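Local coordinates for protein LacI family sugar-binding transcriptional regulator (PDB 4RK0) that binds ribose between the two lobes of its sugar-binding domain and probably regulates transcription as a DNA-binding repressor of the LacI family, at residues F21-L33 with Q231-L245. Sequence-based numbering, arbitrary orientation.
Sequences FFAQLIRGIESVL and QPVFQLGQTTATLLL. With RIB (alpha-D-ribofuranose), chain E.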
# COMPACT_ATOMS: atom_id res chain seq x y z
N PHE A 21 -5.34 3.14 1.36
CA PHE A 21 -6.16 4.28 0.94
C PHE A 21 -5.39 5.23 0.05
O PHE A 21 -5.89 5.61 -1.03
CB PHE A 21 -6.75 5.03 2.13
CG PHE A 21 -7.58 6.21 1.73
CD1 PHE A 21 -8.88 6.04 1.35
CD2 PHE A 21 -7.02 7.47 1.69
CE1 PHE A 21 -9.66 7.11 0.95
CE2 PHE A 21 -7.78 8.55 1.26
CZ PHE A 21 -9.12 8.36 0.90
N PHE A 22 -4.21 5.67 0.48
CA PHE A 22 -3.48 6.69 -0.28
C PHE A 22 -2.78 6.09 -1.48
O PHE A 22 -2.60 6.75 -2.47
CB PHE A 22 -2.49 7.42 0.58
CG PHE A 22 -3.14 8.28 1.61
CD1 PHE A 22 -3.92 9.35 1.23
CD2 PHE A 22 -3.07 7.95 2.94
CE1 PHE A 22 -4.56 10.10 2.18
CE2 PHE A 22 -3.67 8.70 3.88
CZ PHE A 22 -4.44 9.79 3.50
N ALA A 23 -2.49 4.80 -1.41
CA ALA A 23 -1.95 4.15 -2.61
C ALA A 23 -2.97 4.11 -3.74
O ALA A 23 -2.63 4.34 -4.90
CB ALA A 23 -1.44 2.74 -2.28
N GLN A 24 -4.24 3.86 -3.39
CA GLN A 24 -5.30 3.81 -4.40
C GLN A 24 -5.64 5.20 -4.87
O GLN A 24 -5.99 5.40 -6.03
CB GLN A 24 -6.53 3.11 -3.85
CG GLN A 24 -6.41 1.61 -3.77
CD GLN A 24 -6.33 0.93 -5.13
OE1 GLN A 24 -6.50 1.54 -6.18
NE2 GLN A 24 -6.04 -0.37 -5.10
N LEU A 25 -5.56 6.19 -3.99
CA LEU A 25 -5.66 7.60 -4.43
C LEU A 25 -4.64 7.91 -5.51
O LEU A 25 -4.97 8.53 -6.58
CB LEU A 25 -5.51 8.53 -3.21
CG LEU A 25 -5.58 10.04 -3.46
CD1 LEU A 25 -6.98 10.42 -3.91
CD2 LEU A 25 -5.23 10.77 -2.18
N ILE A 26 -3.40 7.52 -5.28
CA ILE A 26 -2.35 7.76 -6.25
C ILE A 26 -2.65 7.04 -7.60
O ILE A 26 -2.53 7.66 -8.64
CB ILE A 26 -0.95 7.41 -5.70
CG1 ILE A 26 -0.52 8.47 -4.67
CG2 ILE A 26 0.08 7.31 -6.80
CD1 ILE A 26 0.44 7.94 -3.64
N ARG A 27 -3.03 5.78 -7.58
CA ARG A 27 -3.46 5.12 -8.83
C ARG A 27 -4.54 5.88 -9.57
O ARG A 27 -4.53 5.96 -10.79
CB ARG A 27 -3.98 3.71 -8.52
CG ARG A 27 -2.91 2.76 -8.11
CD ARG A 27 -3.42 1.33 -8.06
NE ARG A 27 -3.89 0.87 -9.36
CZ ARG A 27 -5.17 0.70 -9.71
NH1 ARG A 27 -6.18 0.94 -8.88
NH2 ARG A 27 -5.44 0.26 -10.93
N GLY A 28 -5.52 6.38 -8.83
CA GLY A 28 -6.60 7.18 -9.41
C GLY A 28 -6.04 8.38 -10.14
O GLY A 28 -6.36 8.62 -11.29
N ILE A 29 -5.15 9.11 -9.48
CA ILE A 29 -4.48 10.27 -10.10
C ILE A 29 -3.62 9.86 -11.28
O ILE A 29 -3.71 10.48 -12.37
CB ILE A 29 -3.59 11.00 -9.06
CG1 ILE A 29 -4.44 11.65 -7.98
CG2 ILE A 29 -2.65 12.00 -9.71
CD1 ILE A 29 -3.65 11.99 -6.71
N GLU A 30 -2.81 8.82 -11.09
CA GLU A 30 -1.89 8.34 -12.12
C GLU A 30 -2.67 8.00 -13.39
O GLU A 30 -2.17 8.18 -14.51
CB GLU A 30 -1.16 7.07 -11.68
CG GLU A 30 0.06 7.23 -10.78
CD GLU A 30 1.35 7.41 -11.57
OE1 GLU A 30 2.20 6.49 -11.55
OE2 GLU A 30 1.49 8.46 -12.23
N SER A 31 -3.87 7.46 -13.20
CA SER A 31 -4.66 6.98 -14.34
C SER A 31 -5.04 8.11 -15.26
O SER A 31 -5.18 7.92 -16.47
CB SER A 31 -5.91 6.22 -13.90
OG SER A 31 -6.85 7.04 -13.23
N VAL A 32 -5.26 9.29 -14.69
CA VAL A 32 -5.62 10.47 -15.46
C VAL A 32 -4.39 11.13 -16.07
O VAL A 32 -4.35 11.39 -17.29
CB VAL A 32 -6.46 11.43 -14.60
CG1 VAL A 32 -6.58 12.82 -15.23
CG2 VAL A 32 -7.82 10.84 -14.38
N LEU A 33 -3.38 11.36 -15.24
CA LEU A 33 -2.11 11.94 -15.69
C LEU A 33 -1.48 11.21 -16.86
O LEU A 33 -1.02 11.86 -17.79
CB LEU A 33 -1.08 12.02 -14.55
CG LEU A 33 -1.50 12.88 -13.33
CD1 LEU A 33 -0.31 13.03 -12.39
CD2 LEU A 33 -2.05 14.25 -13.69
N GLN A 231 -15.34 4.69 0.93
CA GLN A 231 -14.99 5.91 0.18
C GLN A 231 -14.61 5.53 -1.23
O GLN A 231 -13.91 4.55 -1.41
CB GLN A 231 -13.76 6.60 0.78
CG GLN A 231 -13.96 7.16 2.18
CD GLN A 231 -12.90 8.19 2.50
OE1 GLN A 231 -12.84 9.24 1.84
NE2 GLN A 231 -12.03 7.88 3.45
N PRO A 232 -15.01 6.34 -2.23
CA PRO A 232 -14.70 6.07 -3.62
C PRO A 232 -13.35 6.63 -3.99
O PRO A 232 -13.27 7.63 -4.71
CB PRO A 232 -15.85 6.76 -4.38
CG PRO A 232 -16.25 7.90 -3.49
CD PRO A 232 -16.04 7.39 -2.08
N VAL A 233 -12.30 5.99 -3.49
CA VAL A 233 -10.96 6.58 -3.48
C VAL A 233 -10.31 6.62 -4.83
O VAL A 233 -9.64 7.60 -5.15
CB VAL A 233 -9.97 5.97 -2.42
CG1 VAL A 233 -9.71 4.47 -2.62
CG2 VAL A 233 -8.68 6.75 -2.39
N PHE A 234 -10.53 5.59 -5.64
CA PHE A 234 -9.99 5.59 -7.01
C PHE A 234 -10.59 6.76 -7.75
O PHE A 234 -9.88 7.56 -8.37
CB PHE A 234 -10.32 4.29 -7.76
CG PHE A 234 -9.63 4.17 -9.06
CD1 PHE A 234 -8.29 3.90 -9.08
CD2 PHE A 234 -10.27 4.41 -10.25
CE1 PHE A 234 -7.60 3.79 -10.29
CE2 PHE A 234 -9.60 4.30 -11.47
CZ PHE A 234 -8.27 3.99 -11.48
N GLN A 235 -11.92 6.87 -7.62
CA GLN A 235 -12.66 7.94 -8.26
C GLN A 235 -12.32 9.30 -7.69
O GLN A 235 -12.33 10.28 -8.42
CB GLN A 235 -14.15 7.70 -8.11
CG GLN A 235 -15.02 8.74 -8.83
CD GLN A 235 -16.47 8.64 -8.43
OE1 GLN A 235 -16.90 7.66 -7.82
NE2 GLN A 235 -17.24 9.64 -8.78
N LEU A 236 -12.03 9.37 -6.40
CA LEU A 236 -11.53 10.62 -5.81
C LEU A 236 -10.22 11.05 -6.47
O LEU A 236 -10.08 12.24 -6.80
CB LEU A 236 -11.33 10.42 -4.30
CG LEU A 236 -10.74 11.57 -3.50
CD1 LEU A 236 -11.56 12.83 -3.65
CD2 LEU A 236 -10.60 11.09 -2.05
N GLY A 237 -9.30 10.10 -6.71
CA GLY A 237 -8.04 10.41 -7.35
C GLY A 237 -8.24 10.82 -8.81
O GLY A 237 -7.61 11.76 -9.28
N GLN A 238 -9.12 10.14 -9.52
CA GLN A 238 -9.41 10.54 -10.90
C GLN A 238 -10.01 11.95 -10.98
O GLN A 238 -9.59 12.78 -11.83
CB GLN A 238 -10.34 9.53 -11.56
CG GLN A 238 -9.67 8.19 -11.84
CD GLN A 238 -10.48 7.39 -12.84
OE1 GLN A 238 -11.70 7.31 -12.73
NE2 GLN A 238 -9.82 6.84 -13.85
N THR A 239 -10.99 12.22 -10.15
CA THR A 239 -11.69 13.49 -10.17
C THR A 239 -10.75 14.65 -9.78
O THR A 239 -10.78 15.73 -10.38
CB THR A 239 -12.87 13.49 -9.21
OG1 THR A 239 -13.75 12.38 -9.46
CG2 THR A 239 -13.68 14.78 -9.35
N THR A 240 -9.93 14.40 -8.77
CA THR A 240 -8.93 15.38 -8.33
C THR A 240 -7.95 15.77 -9.43
O THR A 240 -7.70 16.95 -9.65
CB THR A 240 -8.21 14.82 -7.05
OG1 THR A 240 -9.18 14.69 -5.99
CG2 THR A 240 -7.13 15.73 -6.61
N ALA A 241 -7.39 14.79 -10.13
CA ALA A 241 -6.46 15.05 -11.23
C ALA A 241 -7.17 15.75 -12.37
O ALA A 241 -6.61 16.63 -13.02
CB ALA A 241 -5.84 13.76 -11.74
N THR A 242 -8.41 15.36 -12.60
CA THR A 242 -9.14 15.85 -13.77
C THR A 242 -9.37 17.32 -13.57
O THR A 242 -9.10 18.12 -14.46
CB THR A 242 -10.46 15.10 -13.98
OG1 THR A 242 -10.16 13.72 -14.27
CG2 THR A 242 -11.24 15.67 -15.18
N LEU A 243 -9.85 17.68 -12.39
CA LEU A 243 -10.07 19.09 -12.07
C LEU A 243 -8.81 19.91 -12.08
O LEU A 243 -8.84 21.05 -12.51
CB LEU A 243 -10.79 19.23 -10.75
CG LEU A 243 -12.27 18.86 -10.74
CD1 LEU A 243 -12.81 19.18 -9.38
CD2 LEU A 243 -13.06 19.61 -11.81
N LEU A 244 -7.68 19.33 -11.67
CA LEU A 244 -6.44 20.09 -11.68
C LEU A 244 -5.98 20.32 -13.10
O LEU A 244 -5.56 21.41 -13.44
CB LEU A 244 -5.33 19.40 -10.87
CG LEU A 244 -3.96 20.08 -10.84
CD1 LEU A 244 -4.04 21.48 -10.23
CD2 LEU A 244 -3.00 19.22 -10.02
N LEU A 245 -6.03 19.29 -13.93
CA LEU A 245 -5.60 19.47 -15.32
C LEU A 245 -6.49 20.47 -16.07
O LEU A 245 -6.02 21.14 -17.01
CB LEU A 245 -5.56 18.12 -16.04
CG LEU A 245 -4.31 17.28 -15.72
CD1 LEU A 245 -4.39 15.96 -16.49
CD2 LEU A 245 -3.03 18.00 -16.07
O5 RIB E . -7.52 5.63 5.95
C5 RIB E . -6.71 6.79 5.84
C4 RIB E . -7.55 7.89 6.30
O4 RIB E . -6.86 9.16 6.41
C3 RIB E . -8.59 7.79 5.20
O3 RIB E . -9.78 7.47 5.93
C2 RIB E . -8.45 9.16 4.54
O2 RIB E . -9.69 9.78 4.34
C1 RIB E . -7.42 9.97 5.35
O1 RIB E . -7.90 11.25 5.73
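The Phe21 ring is sandwiched: Val233 lays its CG2 methyl over one face, 3.8 Å from the ring centroid in a CH-pi contact, and the ribose covers the opposite face with C2, 3.4 Å from Phe21 CE2. With CG anti to the backbone N (chi1 179°), the ring is carried out to the side, towards the second helix, with Val233 on one face and the sugar on the other. Val233 CG2 also packs against Leu25 CB, while its other methyl meets Gln24 CB. Gln231 sends NE2 almost straight to ribose O2, 3.1 Å away; the same amide is braced by Thr107 through OE1 and by Asp214 through NE2.

Further along, the backbones themselves meet. Gly28 and Gly237 face each other with CA atoms 4.1 Å apart, where a CB on either would clash, and this brings Gly28 CA close enough to Phe234 O for a CA-H...O contact. The Phe234 ring fits as a knob among Gln24, Arg27, Gly28 and Ser31. Gly28 CA lies over one of its faces. The Arg27 guanidinium, tilted 26° to the ring, puts NH1 against Phe234 CE1, and the same NH1 donates in the guanidinium plane to a lone pair of Gln24 OE1. Next to this knob, Gln238 NE2 donates to Ser31 OG at 3.0 Å, with the hydroxyl in the amide plane. A second knob, Val32, sits among Gln238, Ala241, Thr242 and Leu245, its CG1 methyl 3.7 Å from Ala241 CB.

The helix axes approach to 6.6 Å at a crossing angle of -42°, a close glycine-mediated helix pair. It joins helices 20-35 and 233-249 in one lobe of the periplasmic-binding-protein-like fold; Phe21 in the first turn of one and Gln231 just ahead of the other reach the sugar site in the interlobe cleft.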